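Local structure of GphF Dehydratase 1 (Archangium violaceum, 6MBF) at residues Gly181-Gln186 with Arg240-His245. The protein is a dehydratase domain of the gephyronic acid polyketide synthase, where it probably dehydrates the growing polyketide and takes part in rearranging its olefin. Sequence-based numbering, arbitrary orientation.
Sequences GHVCLQ and REVRVH
Two antiparallel strands of a hotdog fold, as in polyketide synthase dehydratases, meet here: Gly181 faces Val244 and Val183 faces Val242 in hydrogen-bonded pairs; His182 faces Arg243 and Cys184 faces Glu241 in non-hydrogen-bonded ones. Each hydrogen-bonded pair is joined by two N-H...O=C bonds; Val244 N reaches Gly181 O at 2.7 Å, and Val183 N donates a hydrogen bond to Val242 O at 3.0 Å. Beyond the end of strand 178-184, Leu185 N still bonds to Arg240 O at 2.9 Å, almost straight at the hydrogen (176°), while Leu185 CB and CG rest against the same oxygen. One face of the pair carries a diagonal polar contact. In His182, chi1 of 173° sets CG anti to the backbone N; from there the ring turns NE2 onto Glu241 OE2 at 2.7 Å, the carboxylate accepting on its anti lone pair. Ring and carboxylate planes lie only 17° apart, and Val242 O sits in plane at the ring edge, 3.5 Å from His182 CD2. Glu241, extended beyond CG, passes alongside Cys184, whose SG lies 3.6 Å from Glu241 CD. An alanine in place of Glu241 would probably leave His182 NE2 without its acceptor, the ring freer to turn, and the sulfur of Cys184 without the carboxylate beside it. Met269 and Arg170 also touch the His182 side chain. The other face is apolar and packs on helix 200-214, Val183 touching Leu202 and Ala205, and Val244 touching Cys206. There Val183 and Val242 project together from the sheet, each CG2 flanked by N and C of its own backbone, and Val183 CG2 meets Val242 CG2 at a tight 3.4 Å.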
loop_
_atom_site.group_PDB
_atom_site.type_symbol
_atom_site.label_atom_id
_atom_site.label_comp_id
_atom_site.label_asym_id
_atom_site.label_seq_id
_atom_site.Cartn_x
_atom_site.Cartn_y
_atom_site.Cartn_z
ATOM N N GLY A 181 -3.352 -7.146 -14.732
ATOM C CA GLY A 181 -3.289 -5.726 -14.987
ATOM C C GLY A 181 -1.868 -5.340 -15.333
ATOM O O GLY A 181 -0.910 -6.002 -14.926
ATOM N N HIS A 182 -1.742 -4.284 -16.119
ATOM C CA HIS A 182 -0.464 -3.662 -16.432
ATOM C C HIS A 182 -0.481 -2.283 -15.785
ATOM O O HIS A 182 -1.351 -1.466 -16.104
ATOM C CB HIS A 182 -0.275 -3.573 -17.949
ATOM C CG HIS A 182 0.938 -2.804 -18.370
ATOM N ND1 HIS A 182 1.010 -2.129 -19.570
ATOM C CD2 HIS A 182 2.127 -2.603 -17.753
ATOM C CE1 HIS A 182 2.193 -1.550 -19.677
ATOM N NE2 HIS A 182 2.891 -1.828 -18.590
ATOM N N VAL A 183 0.438 -2.045 -14.844
ATOM C CA VAL A 183 0.517 -0.773 -14.136
ATOM C C VAL A 183 1.879 -0.156 -14.406
ATOM O O VAL A 183 2.901 -0.854 -14.452
ATOM C CB VAL A 183 0.257 -0.881 -12.609
ATOM C CG1 VAL A 183 -0.922 -1.768 -12.297
ATOM C CG2 VAL A 183 1.479 -1.290 -11.842
ATOM N N CYS A 184 1.887 1.158 -14.592
ATOM C CA CYS A 184 3.105 1.865 -14.949
ATOM C C CYS A 184 3.065 3.253 -14.338
ATOM O O CYS A 184 2.078 3.979 -14.495
ATOM C CB CYS A 184 3.251 1.944 -16.469
ATOM S SG CYS A 184 4.845 2.550 -17.016
ATOM N N LEU A 185 4.129 3.611 -13.627
ATOM C CA LEU A 185 4.222 4.955 -13.082
ATOM C C LEU A 185 4.539 5.950 -14.184
ATOM O O LEU A 185 5.146 5.614 -15.203
ATOM C CB LEU A 185 5.294 5.030 -12.005
ATOM C CG LEU A 185 5.064 4.142 -10.781
ATOM C CD1 LEU A 185 6.240 4.249 -9.860
ATOM C CD2 LEU A 185 3.765 4.500 -10.065
ATOM N N GLN A 186 4.107 7.190 -13.985
ATOM C CA GLN A 186 4.440 8.264 -14.908
ATOM C C GLN A 186 4.689 9.530 -14.102
ATOM O O GLN A 186 4.610 9.537 -12.866
ATOM C CB GLN A 186 3.336 8.484 -15.959
ATOM C CG GLN A 186 3.130 7.339 -16.952
ATOM C CD GLN A 186 4.354 7.072 -17.821
ATOM O OE1 GLN A 186 5.163 7.966 -18.066
ATOM N NE2 GLN A 186 4.486 5.839 -18.293
ATOM N N ARG A 240 9.161 0.403 -11.393
ATOM C CA ARG A 240 8.257 1.437 -11.882
ATOM C C ARG A 240 7.104 0.889 -12.708
ATOM O O ARG A 240 6.193 1.652 -13.049
ATOM C CB ARG A 240 9.016 2.465 -12.746
ATOM C CG ARG A 240 10.339 2.948 -12.155
ATOM C CD ARG A 240 10.889 4.139 -12.945
ATOM N NE ARG A 240 11.182 3.808 -14.336
ATOM C CZ ARG A 240 11.495 4.711 -15.259
ATOM N NH1 ARG A 240 11.543 5.998 -14.933
ATOM N NH2 ARG A 240 11.753 4.332 -16.506
ATOM N N GLU A 241 7.116 -0.402 -13.028
ATOM C CA GLU A 241 6.205 -0.951 -14.020
ATOM C C GLU A 241 6.119 -2.450 -13.797
ATOM O O GLU A 241 7.156 -3.119 -13.700
ATOM C CB GLU A 241 6.692 -0.636 -15.442
ATOM C CG GLU A 241 5.737 -1.081 -16.541
ATOM C CD GLU A 241 6.194 -0.649 -17.926
ATOM O OE1 GLU A 241 7.337 -0.154 -18.060
ATOM O OE2 GLU A 241 5.414 -0.823 -18.883
ATOM N N VAL A 242 4.892 -2.976 -13.687
ATOM C CA VAL A 242 4.682 -4.405 -13.486
ATOM C C VAL A 242 3.451 -4.860 -14.253
ATOM O O VAL A 242 2.590 -4.063 -14.638
ATOM C CB VAL A 242 4.496 -4.806 -11.998
ATOM C CG1 VAL A 242 5.752 -4.519 -11.169
ATOM C CG2 VAL A 242 3.277 -4.114 -11.410
ATOM N N ARG A 243 3.384 -6.163 -14.472
ATOM C CA ARG A 243 2.126 -6.841 -14.727
ATOM C C ARG A 243 1.744 -7.570 -13.449
ATOM O O ARG A 243 2.588 -8.197 -12.806
ATOM C CB ARG A 243 2.236 -7.814 -15.901
ATOM C CG ARG A 243 2.483 -7.117 -17.236
ATOM C CD ARG A 243 2.307 -8.117 -18.377
ATOM N NE ARG A 243 2.470 -7.494 -19.690
ATOM C CZ ARG A 243 3.627 -7.394 -20.339
ATOM N NH1 ARG A 243 4.748 -7.873 -19.809
ATOM N NH2 ARG A 243 3.667 -6.804 -21.526
ATOM N N VAL A 244 0.485 -7.456 -13.055
ATOM C CA VAL A 244 0.043 -7.997 -11.778
ATOM C C VAL A 244 -1.061 -9.010 -12.033
ATOM O O VAL A 244 -2.000 -8.737 -12.789
ATOM C CB VAL A 244 -0.429 -6.892 -10.815
ATOM C CG1 VAL A 244 -1.460 -5.973 -11.480
ATOM C CG2 VAL A 244 -0.972 -7.516 -9.534
ATOM N N HIS A 245 -0.930 -10.184 -11.430
ATOM C CA HIS A 245 -2.001 -11.166 -11.409
ATOM C C HIS A 245 -2.681 -11.104 -10.047
ATOM O O HIS A 245 -2.006 -11.084 -9.015
ATOM C CB HIS A 245 -1.452 -12.568 -11.687
ATOM C CG HIS A 245 -2.487 -13.640 -11.619
ATOM N ND1 HIS A 245 -2.304 -14.802 -10.902
ATOM C CD2 HIS A 245 -3.732 -13.715 -12.147
ATOM C CE1 HIS A 245 -3.383 -15.556 -11.008
ATOM N NE2 HIS A 245 -4.265 -14.917 -11.754
#